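Local coordinates for protein trans-4-hydroxy-L-proline dehydratase (Clostridioides difficile 70-100-2010, PDB 6VXC) that dehydrates trans-4-hydroxy-L-proline to (S)-1-pyrroline-5-carboxylate by glycyl radical chemistry, a step in the anaerobic breakdown of hydroxyproline, at residues A[39-47]-A[124-132]. Sequence-based numbering, arbitrary orientation.
Sequences AEPHISIER and NFSVSEEAR
The F125 ring receives P41 over one face, where CB of P41 stands 4.1 Å from CD2 of F125. At its edge, in the ring plane, lies the carbonyl oxygen of H42, while H42 N and CG2 of I43 approach obliquely; elsewhere around it the ring meets Y357 with planes at about 60°. H42 CB points away from 124-132 overall, yet H42 meets S126 through CB and CA. Chi1 of 65° places CG between the backbone N and carbonyl carbon and brings ND1 to its own segment's E40 O, with the acceptor in the ring plane; NE2 bonds to D95, which leaves both ring nitrogens engaged.

Backbone geometry defines a single beta bridge, H42 with S126, rather than a continuing sheet. S126 N donates to P41 O at 2.9 Å, nearly straight at the hydrogen (178°), with the donor tilted from the plane of the P41 carbonyl, and S126 O accepts from I43 N at 3.1 Å. The same S126 oxygen also receives a CA-H contact from H42. Strand 42-44 pairs in parallel with strand 99-101, and the loop before helix 129-143 meets it through the one bridge at S126, within the pyruvate formate lyase-like part of this glycyl radical enzyme, away from the active site.

Water bridges flank the backbone pairing: one water joins P41 O to the S126 hydroxyl, another donates to I43 O and S126 O while accepting from S128 N. Beyond them the contact becomes apolar. I43 CD1 reaches V127 CG1 at 3.7 Å, its side chain lying aslant that of V127, and A131 CB comes within 4.3 Å of I45 CB. A131 belongs to helix 129-143; S128 is the N-cap, and S128 OG accepts from A131 N at 3.1 Å.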
ATOM      1  N   ALA A  39      10.073  20.829  -1.840  1.00 17.77           N
ATOM      2  CA  ALA A  39      10.581  20.223  -3.064  1.00 18.31           C
ATOM      3  C   ALA A  39       9.461  20.012  -4.076  1.00 20.07           C
ATOM      4  O   ALA A  39       8.363  19.572  -3.731  1.00 19.54           O
ATOM      5  CB  ALA A  39      11.272  18.898  -2.753  1.00 16.13           C
ATOM      6  N   GLU A  40       9.739  20.317  -5.308  1.00 22.72           N
ATOM      7  CA  GLU A  40       8.718  20.182  -6.346  1.00 23.85           C
ATOM      8  C   GLU A  40       8.750  18.787  -6.972  1.00 17.05           C
ATOM      9  O   GLU A  40       9.818  18.284  -7.316  1.00 18.73           O
ATOM     10  CB  GLU A  40       8.914  21.231  -7.441  1.00 25.91           C
ATOM     11  CG  GLU A  40       8.600  22.671  -7.008  1.00 32.40           C
ATOM     12  CD  GLU A  40       7.101  22.920  -6.786  1.00 47.50           C
ATOM     13  OE1 GLU A  40       6.412  23.299  -7.758  1.00 55.17           O
ATOM     14  OE2 GLU A  40       6.604  22.733  -5.647  1.00 45.80           O
ATOM     15  N   PRO A  41       7.600  18.144  -7.139  1.00 21.01           N
ATOM     16  CA  PRO A  41       7.582  16.821  -7.785  1.00 19.43           C
ATOM     17  C   PRO A  41       8.011  16.906  -9.248  1.00 18.32           C
ATOM     18  O   PRO A  41       7.495  17.723 -10.012  1.00 19.71           O
ATOM     19  CB  PRO A  41       6.122  16.367  -7.642  1.00 14.91           C
ATOM     20  CG  PRO A  41       5.347  17.571  -7.359  1.00 22.25           C
ATOM     21  CD  PRO A  41       6.255  18.641  -6.813  1.00 20.06           C
ATOM     22  N   HIS A  42       8.947  16.038  -9.630  1.00 17.63           N
ATOM     23  CA  HIS A  42       9.520  16.022 -10.970  1.00 18.75           C
ATOM     24  C   HIS A  42      10.083  14.631 -11.239  1.00 19.69           C
ATOM     25  O   HIS A  42      10.279  13.831 -10.322  1.00 19.74           O
ATOM     26  CB  HIS A  42      10.618  17.083 -11.109  1.00 18.26           C
ATOM     27  CG  HIS A  42      11.808  16.829 -10.232  1.00 17.96           C
ATOM     28  ND1 HIS A  42      11.797  17.063  -8.873  1.00 18.12           N
ATOM     29  CD2 HIS A  42      13.043  16.346 -10.518  1.00 17.58           C
ATOM     30  CE1 HIS A  42      12.969  16.739  -8.360  1.00 16.75           C
ATOM     31  NE2 HIS A  42      13.747  16.305  -9.336  1.00 19.54           N
ATOM     32  N   ILE A  43      10.361  14.354 -12.504  1.00 19.50           N
ATOM     33  CA  ILE A  43      10.944  13.068 -12.870  1.00 19.80           C
ATOM     34  C   ILE A  43      12.444  13.234 -13.097  1.00 20.02           C
ATOM     35  O   ILE A  43      12.936  14.297 -13.497  1.00 22.09           O
ATOM     36  CB  ILE A  43      10.261  12.417 -14.096  1.00 22.48           C
ATOM     37  CG1 ILE A  43      10.569  13.156 -15.383  1.00 21.80           C
ATOM     38  CG2 ILE A  43       8.754  12.353 -13.913  1.00 17.28           C
ATOM     39  CD1 ILE A  43      10.174  12.342 -16.601  1.00 28.98           C
ATOM     40  N   SER A  44      13.177  12.182 -12.750  1.00 17.72           N
ATOM     41  CA  SER A  44      14.618  12.072 -12.921  1.00 17.75           C
ATOM     42  C   SER A  44      14.880  10.962 -13.931  1.00 21.09           C
ATOM     43  O   SER A  44      14.505   9.808 -13.694  1.00 22.30           O
ATOM     44  CB  SER A  44      15.308  11.773 -11.589  1.00 19.49           C
ATOM     45  OG  SER A  44      16.688  11.483 -11.759  1.00 26.08           O
ATOM     46  N   ILE A  45      15.486  11.320 -15.068  1.00 20.24           N
ATOM     47  CA  ILE A  45      15.666  10.395 -16.182  1.00 22.61           C
ATOM     48  C   ILE A  45      16.963   9.600 -16.091  1.00 20.06           C
ATOM     49  O   ILE A  45      17.207   8.730 -16.937  1.00 19.64           O
ATOM     50  CB  ILE A  45      15.616  11.174 -17.515  1.00 23.59           C
ATOM     51  CG1 ILE A  45      15.200  10.262 -18.673  1.00 21.27           C
ATOM     52  CG2 ILE A  45      16.960  11.863 -17.783  1.00 20.82           C
ATOM     53  CD1 ILE A  45      13.775   9.737 -18.555  1.00 22.49           C
ATOM     54  N   GLU A  46      17.812   9.870 -15.095  1.00 22.82           N
ATOM     55  CA  GLU A  46      19.127   9.238 -15.081  1.00 21.04           C
ATOM     56  C   GLU A  46      19.030   7.723 -14.958  1.00 19.88           C
ATOM     57  O   GLU A  46      19.802   6.987 -15.587  1.00 23.01           O
ATOM     58  CB  GLU A  46      19.979   9.796 -13.949  1.00 21.61           C
ATOM     59  CG  GLU A  46      21.377   9.262 -13.999  1.00 24.69           C
ATOM     60  CD  GLU A  46      22.277   9.871 -12.966  1.00 28.01           C
ATOM     61  OE1 GLU A  46      22.275   9.357 -11.837  1.00 28.45           O
ATOM     62  OE2 GLU A  46      22.973  10.858 -13.275  1.00 35.87           O
ATOM     63  N   ARG A  47      18.132   7.235 -14.112  1.00 17.54           N
ATOM     64  CA  ARG A  47      18.010   5.794 -13.948  1.00 15.83           C
ATOM     65  C   ARG A  47      17.735   5.115 -15.284  1.00 15.90           C
ATOM     66  O   ARG A  47      18.405   4.143 -15.645  1.00 19.03           O
ATOM     67  CB  ARG A  47      16.892   5.460 -12.959  1.00 17.45           C
ATOM     68  CG  ARG A  47      16.754   3.972 -12.715  1.00 14.15           C
ATOM     69  CD  ARG A  47      15.468   3.607 -12.021  1.00 14.18           C
ATOM     70  NE  ARG A  47      15.382   2.165 -11.814  1.00 15.12           N
ATOM     71  CZ  ARG A  47      14.962   1.296 -12.725  1.00 13.82           C
ATOM     72  NH1 ARG A  47      14.567   1.715 -13.922  1.00 12.94           N
ATOM     73  NH2 ARG A  47      14.930   0.004 -12.426  1.00 14.63           N
ATOM     74  N   ASN A 124       0.577  16.051 -10.195  1.00 19.63           N
ATOM     75  CA  ASN A 124       1.421  16.358 -11.339  1.00 20.31           C
ATOM     76  C   ASN A 124       2.885  16.143 -10.997  1.00 18.40           C
ATOM     77  O   ASN A 124       3.295  16.238  -9.841  1.00 15.95           O
ATOM     78  CB  ASN A 124       1.212  17.802 -11.790  1.00 20.24           C
ATOM     79  CG  ASN A 124       1.469  18.791 -10.674  1.00 23.42           C
ATOM     80  OD1 ASN A 124       0.707  18.859  -9.715  1.00 24.77           O
ATOM     81  ND2 ASN A 124       2.548  19.556 -10.785  1.00 24.53           N
ATOM     82  N   PHE A 125       3.663  15.808 -12.026  1.00 20.21           N
ATOM     83  CA  PHE A 125       5.118  15.718 -11.962  1.00 18.44           C
ATOM     84  C   PHE A 125       5.699  16.575 -13.078  1.00 22.95           C
ATOM     85  O   PHE A 125       5.319  16.411 -14.247  1.00 25.34           O
ATOM     86  CB  PHE A 125       5.595  14.275 -12.141  1.00 16.52           C
ATOM     87  CG  PHE A 125       5.396  13.401 -10.944  1.00 18.92           C
ATOM     88  CD1 PHE A 125       4.154  12.840 -10.675  1.00 14.53           C
ATOM     89  CD2 PHE A 125       6.466  13.094 -10.115  1.00 15.40           C
ATOM     90  CE1 PHE A 125       3.976  12.018  -9.588  1.00 14.99           C
ATOM     91  CE2 PHE A 125       6.296  12.272  -9.021  1.00 17.76           C
ATOM     92  CZ  PHE A 125       5.050  11.726  -8.760  1.00 14.79           C
ATOM     93  N   SER A 126       6.646  17.446 -12.742  1.00 19.93           N
ATOM     94  CA  SER A 126       7.279  18.272 -13.762  1.00 21.34           C
ATOM     95  C   SER A 126       8.252  17.436 -14.578  1.00 20.75           C
ATOM     96  O   SER A 126       9.032  16.663 -14.024  1.00 19.82           O
ATOM     97  CB  SER A 126       8.009  19.450 -13.128  1.00 19.25           C
ATOM     98  OG  SER A 126       7.063  20.384 -12.651  1.00 31.65           O
ATOM     99  N   VAL A 127       8.197  17.590 -15.898  1.00 21.27           N
ATOM    100  CA  VAL A 127       9.097  16.909 -16.822  1.00 23.58           C
ATOM    101  C   VAL A 127       9.916  17.988 -17.516  1.00 23.60           C
ATOM    102  O   VAL A 127       9.397  18.717 -18.365  1.00 24.73           O
ATOM    103  CB  VAL A 127       8.330  16.055 -17.841  1.00 27.84           C
ATOM    104  CG1 VAL A 127       9.295  15.253 -18.713  1.00 28.66           C
ATOM    105  CG2 VAL A 127       7.340  15.143 -17.131  1.00 23.93           C
ATOM    106  N   SER A 128      11.184  18.102 -17.148  1.00 24.60           N
ATOM    107  CA  SER A 128      12.048  19.087 -17.771  1.00 26.48           C
ATOM    108  C   SER A 128      12.204  18.770 -19.251  1.00 32.82           C
ATOM    109  O   SER A 128      12.000  17.637 -19.699  1.00 29.74           O
ATOM    110  CB  SER A 128      13.414  19.103 -17.094  1.00 29.35           C
ATOM    111  OG  SER A 128      14.094  17.882 -17.342  1.00 32.50           O
ATOM    112  N   GLU A 129      12.555  19.793 -20.029  1.00 36.92           N
ATOM    113  CA  GLU A 129      12.678  19.551 -21.460  1.00 37.94           C
ATOM    114  C   GLU A 129      13.848  18.622 -21.752  1.00 33.87           C
ATOM    115  O   GLU A 129      13.799  17.847 -22.713  1.00 30.79           O
ATOM    116  CB  GLU A 129      12.799  20.875 -22.215  1.00 39.61           C
ATOM    117  CG  GLU A 129      12.067  20.880 -23.573  1.00 50.85           C
ATOM    118  CD  GLU A 129      10.583  20.473 -23.487  1.00 53.47           C
ATOM    119  OE1 GLU A 129       9.811  21.116 -22.735  1.00 55.90           O
ATOM    120  OE2 GLU A 129      10.186  19.503 -24.182  1.00 55.31           O
ATOM    121  N   GLU A 130      14.887  18.651 -20.918  1.00 29.95           N
ATOM    122  CA  GLU A 130      15.978  17.707 -21.105  1.00 34.56           C
ATOM    123  C   GLU A 130      15.508  16.283 -20.841  1.00 32.56           C
ATOM    124  O   GLU A 130      15.913  15.349 -21.539  1.00 27.70           O
ATOM    125  CB  GLU A 130      17.159  18.068 -20.207  1.00 35.44           C
ATOM    126  CG  GLU A 130      17.491  19.564 -20.170  1.00 51.60           C
ATOM    127  CD  GLU A 130      16.694  20.338 -19.114  1.00 49.78           C
ATOM    128  OE1 GLU A 130      15.590  20.833 -19.441  1.00 43.31           O
ATOM    129  OE2 GLU A 130      17.175  20.437 -17.958  1.00 53.49           O
ATOM    130  N   ALA A 131      14.634  16.097 -19.852  1.00 30.99           N
ATOM    131  CA  ALA A 131      14.104  14.766 -19.595  1.00 25.52           C
ATOM    132  C   ALA A 131      13.229  14.295 -20.748  1.00 22.98           C
ATOM    133  O   ALA A 131      13.273  13.118 -21.121  1.00 21.46           O
ATOM    134  CB  ALA A 131      13.331  14.754 -18.278  1.00 24.60           C
ATOM    135  N   ARG A 132      12.448  15.206 -21.339  1.00 23.11           N
ATOM    136  CA  ARG A 132      11.586  14.832 -22.453  1.00 26.03           C
ATOM    137  C   ARG A 132      12.402  14.436 -23.677  1.00 24.05           C
ATOM    138  O   ARG A 132      12.104  13.428 -24.321  1.00 24.90           O
ATOM    139  CB  ARG A 132      10.635  15.975 -22.805  1.00 27.77           C
ATOM    140  CG  ARG A 132       9.934  16.584 -21.622  1.00 41.36           C
ATOM    141  CD  ARG A 132       8.527  17.012 -21.989  1.00 45.96           C
ATOM    142  NE  ARG A 132       8.084  18.166 -21.217  1.00 43.79           N
ATOM    143  CZ  ARG A 132       6.837  18.616 -21.215  1.00 42.66           C
ATOM    144  NH1 ARG A 132       5.913  17.998 -21.937  1.00 40.72           N
ATOM    145  NH2 ARG A 132       6.519  19.680 -20.494  1.00 44.11           N
TER
HETATM  146  O   HOH W   1       6.401  20.215 -10.014  1.00 29.21           O
HETATM  147  O   HOH W   2      12.212  16.583 -14.761  1.00 23.66           O